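Long-range contacts in cystatin-2 (Ornithodoros moubata, PDB 3L0R), which inhibits cysteine proteinases, with broad specificity for mammalian cathepsins that includes cathepsins L and S as well as B, C and H: residues A[16-21]-A[54-58]; A[34-39]-A[77-82]. The contacts are given in a common frame with arbitrary orientation. Residues are numbered along the deposited sequence.

Interaction 1: residues A[16-21]-A[54-58]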
loop_
_atom_site.group_PDB
_atom_site.type_symbol
_atom_site.label_atom_id
_atom_site.label_comp_id
_atom_site.label_asym_id
_atom_site.label_seq_id
_atom_site.Cartn_x
_atom_site.Cartn_y
_atom_site.Cartn_z
ATOM N N ARG A 16 -8.935 3.950 5.885
ATOM C CA ARG A 16 -7.679 3.609 6.570
ATOM C C ARG A 16 -6.835 2.638 5.743
ATOM O O ARG A 16 -5.611 2.690 5.761
ATOM C CB ARG A 16 -7.941 3.055 7.988
ATOM C CG ARG A 16 -8.797 1.782 8.023
ATOM C CD ARG A 16 -9.523 1.579 9.354
ATOM N NE ARG A 16 -8.886 0.558 10.201
ATOM C CZ ARG A 16 -9.401 -0.646 10.476
ATOM N NH1 ARG A 16 -10.587 -1.015 9.986
ATOM N NH2 ARG A 16 -8.729 -1.488 11.258
ATOM N N PHE A 17 -7.489 1.775 4.988
ATOM C CA PHE A 17 -6.770 0.803 4.200
ATOM C C PHE A 17 -6.204 1.436 2.944
ATOM O O PHE A 17 -5.135 1.020 2.464
ATOM C CB PHE A 17 -7.662 -0.389 3.868
ATOM C CG PHE A 17 -8.198 -1.099 5.079
ATOM C CD1 PHE A 17 -7.372 -1.376 6.177
ATOM C CD2 PHE A 17 -9.522 -1.507 5.121
ATOM C CE1 PHE A 17 -7.870 -2.039 7.288
ATOM C CE2 PHE A 17 -10.032 -2.175 6.234
ATOM C CZ PHE A 17 -9.209 -2.443 7.318
ATOM N N LEU A 18 -6.897 2.449 2.425
ATOM C CA LEU A 18 -6.388 3.194 1.278
ATOM C C LEU A 18 -5.153 4.003 1.708
ATOM O O LEU A 18 -4.138 4.050 0.999
ATOM C CB LEU A 18 -7.480 4.086 0.661
ATOM C CG LEU A 18 -7.104 4.915 -0.568
ATOM C CD1 LEU A 18 -6.594 4.056 -1.739
ATOM C CD2 LEU A 18 -8.285 5.774 -0.980
ATOM N N GLU A 19 -5.252 4.610 2.883
ATOM C CA GLU A 19 -4.145 5.321 3.493
ATOM C C GLU A 19 -2.893 4.429 3.616
ATOM O O GLU A 19 -1.774 4.838 3.269
ATOM C CB GLU A 19 -4.587 5.842 4.863
ATOM C CG GLU A 19 -3.781 7.013 5.418
ATOM C CD GLU A 19 -4.554 7.807 6.475
ATOM O OE1 GLU A 19 -3.934 8.679 7.127
ATOM O OE2 GLU A 19 -5.777 7.566 6.644
ATOM N N LEU A 20 -3.096 3.206 4.094
ATOM C CA LEU A 20 -2.006 2.256 4.284
ATOM C C LEU A 20 -1.415 1.791 2.946
ATOM O O LEU A 20 -0.202 1.588 2.828
ATOM C CB LEU A 20 -2.480 1.061 5.127
ATOM C CG LEU A 20 -2.627 1.277 6.636
ATOM C CD1 LEU A 20 -3.591 0.251 7.205
ATOM C CD2 LEU A 20 -1.314 1.199 7.390
ATOM N N ALA A 21 -2.288 1.629 1.952
ATOM C CA ALA A 21 -1.902 1.223 0.606
ATOM C C ALA A 21 -0.986 2.261 -0.020
ATOM O O ALA A 21 0.041 1.915 -0.615
ATOM C CB ALA A 21 -3.119 0.976 -0.259
ATOM N N TYR A 54 -1.341 -5.848 8.338
ATOM C CA TYR A 54 -2.335 -5.514 7.295
ATOM C C TYR A 54 -1.837 -6.103 6.016
ATOM O O TYR A 54 -0.714 -5.805 5.585
ATOM C CB TYR A 54 -2.509 -4.009 7.135
ATOM C CG TYR A 54 -3.045 -3.353 8.390
ATOM C CD1 TYR A 54 -4.420 -3.151 8.558
ATOM C CD2 TYR A 54 -2.180 -2.957 9.428
ATOM C CE1 TYR A 54 -4.929 -2.557 9.715
ATOM C CE2 TYR A 54 -2.667 -2.369 10.572
ATOM C CZ TYR A 54 -4.039 -2.176 10.712
ATOM O OH TYR A 54 -4.533 -1.600 11.844
ATOM N N LYS A 55 -2.649 -6.997 5.452
ATOM C CA LYS A 55 -2.395 -7.579 4.142
ATOM C C LYS A 55 -3.348 -6.982 3.072
ATOM O O LYS A 55 -4.552 -7.260 3.036
ATOM C CB LYS A 55 -2.457 -9.105 4.216
ATOM C CG LYS A 55 -2.306 -9.798 2.860
ATOM C CD LYS A 55 -1.444 -11.020 2.955
ATOM C CE LYS A 55 -2.183 -12.176 3.557
ATOM N NZ LYS A 55 -1.228 -13.215 3.986
ATOM N N LEU A 56 -2.780 -6.154 2.201
ATOM C CA LEU A 56 -3.555 -5.453 1.192
ATOM C C LEU A 56 -3.231 -5.945 -0.210
ATOM O O LEU A 56 -2.060 -5.938 -0.634
ATOM C CB LEU A 56 -3.313 -3.944 1.290
ATOM C CG LEU A 56 -3.111 -3.364 2.705
ATOM C CD1 LEU A 56 -2.508 -1.984 2.620
ATOM C CD2 LEU A 56 -4.419 -3.346 3.531
ATOM N N THR A 57 -4.273 -6.407 -0.897
ATOM C CA THR A 57 -4.229 -6.742 -2.291
ATOM C C THR A 57 -4.751 -5.491 -3.023
ATOM O O THR A 57 -5.898 -5.051 -2.843
ATOM C CB THR A 57 -5.084 -8.004 -2.590
ATOM O OG1 THR A 57 -4.707 -9.054 -1.694
ATOM C CG2 THR A 57 -4.885 -8.500 -4.017
ATOM N N ILE A 58 -3.862 -4.893 -3.806
ATOM C CA ILE A 58 -4.110 -3.600 -4.426
ATOM C C ILE A 58 -3.716 -3.608 -5.889
ATOM O O ILE A 58 -2.892 -4.427 -6.322
ATOM C CB ILE A 58 -3.336 -2.463 -3.717
ATOM C CG1 ILE A 58 -1.849 -2.520 -4.082
ATOM C CG2 ILE A 58 -3.577 -2.512 -2.172
ATOM C CD1 ILE A 58 -0.901 -1.918 -3.041
#

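Interaction 2: residues A[34-39]-A[77-82]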
loop_
_atom_site.group_PDB
_atom_site.type_symbol
_atom_site.label_atom_id
_atom_site.label_comp_id
_atom_site.label_asym_id
_atom_site.label_seq_id
_atom_site.Cartn_x
_atom_site.Cartn_y
_atom_site.Cartn_z
ATOM N N PHE A 34 9.505 7.225 -11.451
ATOM C CA PHE A 34 8.289 7.785 -10.857
ATOM C C PHE A 34 7.798 6.966 -9.696
ATOM O O PHE A 34 7.984 5.749 -9.662
ATOM C CB PHE A 34 7.161 7.864 -11.893
ATOM C CG PHE A 34 7.472 8.758 -13.039
ATOM C CD1 PHE A 34 7.153 10.117 -12.982
ATOM C CD2 PHE A 34 8.103 8.255 -14.179
ATOM C CE1 PHE A 34 7.448 10.981 -14.054
ATOM C CE2 PHE A 34 8.398 9.103 -15.263
ATOM C CZ PHE A 34 8.073 10.475 -15.199
ATOM N N TYR A 35 7.140 7.632 -8.755
ATOM C CA TYR A 35 6.388 6.911 -7.758
ATOM C C TYR A 35 5.299 6.122 -8.449
ATOM O O TYR A 35 4.669 6.605 -9.409
ATOM C CB TYR A 35 5.743 7.854 -6.740
ATOM C CG TYR A 35 6.709 8.526 -5.793
ATOM C CD1 TYR A 35 7.249 7.836 -4.707
ATOM C CD2 TYR A 35 7.055 9.868 -5.965
ATOM C CE1 TYR A 35 8.150 8.477 -3.803
ATOM C CE2 TYR A 35 7.940 10.511 -5.087
ATOM C CZ TYR A 35 8.483 9.811 -4.014
ATOM O OH TYR A 35 9.335 10.460 -3.160
ATOM N N ASP A 36 5.085 4.903 -7.970
ATOM C CA ASP A 36 3.857 4.185 -8.288
ATOM C C ASP A 36 2.796 4.691 -7.326
ATOM O O ASP A 36 3.109 5.201 -6.229
ATOM C CB ASP A 36 4.028 2.670 -8.124
ATOM C CG ASP A 36 4.936 2.057 -9.173
ATOM O OD1 ASP A 36 4.947 2.507 -10.345
ATOM O OD2 ASP A 36 5.643 1.099 -8.812
ATOM N N THR A 37 1.539 4.552 -7.724
ATOM C CA THR A 37 0.449 4.935 -6.843
ATOM C C THR A 37 -0.658 3.884 -6.835
ATOM O O THR A 37 -0.658 2.942 -7.635
ATOM C CB THR A 37 -0.104 6.354 -7.202
ATOM O OG1 THR A 37 -1.029 6.775 -6.193
ATOM C CG2 THR A 37 -0.784 6.355 -8.583
ATOM N N VAL A 38 -1.610 4.073 -5.934
ATOM C CA VAL A 38 -2.726 3.170 -5.796
ATOM C C VAL A 38 -3.886 3.566 -6.706
ATOM O O VAL A 38 -4.301 4.720 -6.731
ATOM C CB VAL A 38 -3.194 3.097 -4.332
ATOM C CG1 VAL A 38 -4.375 2.131 -4.190
ATOM C CG2 VAL A 38 -2.064 2.660 -3.454
ATOM N N VAL A 39 -4.406 2.585 -7.441
ATOM C CA VAL A 39 -5.591 2.741 -8.239
ATOM C C VAL A 39 -6.758 2.176 -7.444
ATOM O O VAL A 39 -7.810 2.803 -7.347
ATOM C CB VAL A 39 -5.450 1.995 -9.591
ATOM C CG1 VAL A 39 -6.755 2.039 -10.408
ATOM C CG2 VAL A 39 -4.324 2.598 -10.405
ATOM N N CYS A 77 -0.092 12.766 -6.651
ATOM C CA CYS A 77 0.494 11.711 -7.478
ATOM C C CYS A 77 -0.562 10.756 -8.000
ATOM O O CYS A 77 -0.619 9.600 -7.601
ATOM C CB CYS A 77 1.577 10.967 -6.702
ATOM S SG CYS A 77 2.796 12.100 -6.006
ATOM N N VAL A 78 -1.409 11.272 -8.883
ATOM C CA VAL A 78 -2.386 10.463 -9.586
ATOM C C VAL A 78 -1.669 9.581 -10.619
ATOM O O VAL A 78 -0.534 9.883 -11.008
ATOM C CB VAL A 78 -3.460 11.353 -10.262
ATOM C CG1 VAL A 78 -4.360 12.007 -9.200
ATOM C CG2 VAL A 78 -2.813 12.424 -11.173
ATOM N N PRO A 79 -2.310 8.468 -11.038
ATOM C CA PRO A 79 -1.793 7.643 -12.135
ATOM C C PRO A 79 -1.586 8.441 -13.414
ATOM O O PRO A 79 -2.415 9.303 -13.739
ATOM C CB PRO A 79 -2.925 6.632 -12.365
ATOM C CG PRO A 79 -3.607 6.533 -11.060
ATOM C CD PRO A 79 -3.551 7.902 -10.469
ATOM N N LYS A 80 -0.511 8.156 -14.147
ATOM C CA LYS A 80 -0.392 8.675 -15.524
ATOM C C LYS A 80 -1.597 8.221 -16.365
ATOM O O LYS A 80 -2.158 8.985 -17.176
ATOM C CB LYS A 80 0.885 8.185 -16.198
ATOM C CG LYS A 80 2.175 8.651 -15.566
ATOM C CD LYS A 80 3.348 7.802 -16.054
ATOM C CE LYS A 80 4.687 8.318 -15.540
ATOM N NZ LYS A 80 5.273 9.347 -16.443
ATOM N N ASP A 81 -1.993 6.969 -16.135
ATOM C CA ASP A 81 -2.979 6.251 -16.947
ATOM C C ASP A 81 -3.456 5.060 -16.118
ATOM O O ASP A 81 -2.752 4.046 -16.002
ATOM C CB ASP A 81 -2.339 5.790 -18.272
ATOM C CG ASP A 81 -3.278 4.981 -19.134
ATOM O OD1 ASP A 81 -4.378 4.606 -18.674
ATOM O OD2 ASP A 81 -2.905 4.716 -20.290
ATOM N N ALA A 82 -4.648 5.200 -15.535
ATOM C CA ALA A 82 -5.133 4.259 -14.497
ATOM C C ALA A 82 -5.590 2.913 -15.084
ATOM O O ALA A 82 -5.759 1.929 -14.346
ATOM C CB ALA A 82 -6.253 4.907 -13.648
HETATM O O HOH W 1 -3.080 8.767 -6.413
#

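Interaction 1: residues A[16-21]-A[54-58]
Arg-16 opens the helical segment: its NH2 comes within 4.2 Å of CE1 of Tyr-54, near the plane of the tyrosine ring, while NH1 forms a salt bridge with Glu-14. Phe-17 brings its CE1 to 3.8 Å from CD1 of Tyr-54, so the two rings meet edge to edge; Val-44 also packs on this phenylalanine. Leu-20 is the helix residue most covered by the strand. Its CD1 sits over one face of the Tyr-54 ring, 3.8 Å from the centroid and 14° off the normal, a CH-pi interaction, and its CB lies 3.9 Å from CD1 of Leu-56. Ala-21 lies where the backbones come nearest, its CA 6.9 Å from that of Leu-56, consistent with its small side chain; CB of Ala-21 is 4.2 Å from CD1 of Leu-56 and 4.0 Å from CG2 of Ile-58. Tyr-54, Leu-56 and Ile-58, every second residue of the strand, supply the surface on which 16-21 crosses 54-58 at 81°, their axes 9.6 Å apart at closest approach. This is the cystatin fold, an antiparallel sheet wrapped around one helix. With no hydrogen bond between the segments, the contact rests on apolar burial and fit of shape.

Interaction 2: residues A[34-39]-A[77-82]
The ring of Phe-34 carries the end of Lys-80 over one face: NZ of Lys-80 stands 3.4 Å from the ring centroid of Phe-34, 20° off the normal, in a cation-pi interaction, and CE of Lys-80 lies 3.6 Å from the same centroid, a CH-pi contact. The lysine chain runs from the loop toward Phe-34, t at chi2 and chi3 and bent at chi4 (m), which lays CE and NZ over the ring; one residue earlier, CA of Pro-79 is nearest that of Thr-37. CG2 of Thr-37 packs 3.7 Å from CD of Pro-79. A water accepts a hydrogen bond from OG1 of Thr-37 (2.9 Å) and donates one to O of Cys-77 (2.9 Å), bridging strand and loop; OG1 of Thr-37 is also hydrogen-bonded to Tyr-72. In the cystatin fold the chain between strands 52-66 and 86-95 forms the appending structure, and here its residues 77-82 lie obliquely across residues 34-39. The disulfide from Cys-77 to Cys-65 ties this segment to strand 52-66, the next strand of the sheet. At Val-39, where the chain turns a corner, CG2 of Val-39 touches CG of Pro-79 at 4.1 Å, and CG1 of Val-39 lies 4.4 Å from CB of Ala-82.

In the fold
Along the chain the segments alternate, 16-21, 34-39, 54-58 and 77-82, so the two interactions interlock within a single cystatin domain. Their centres lie 15 Å apart: interaction 1 is buried near the middle of the molecule, where helix 15-25 meets strand 52-66, whereas interaction 2 is more peripheral and joins strand 34-48 to the loop before strand 86-95. Strands 34-48 and 52-66 are antiparallel neighbours in one sheet. The contacts also meet directly, for CD1 of Leu-18 lies 3.8 Å from CG1 of Val-38 and O of Ala-21 lies 3.6 Å from CG2 of Val-38. Strand 34-48 therefore packs against both the helix and the disulfide-linked loop, connecting the inhibitor's core with its appending structure.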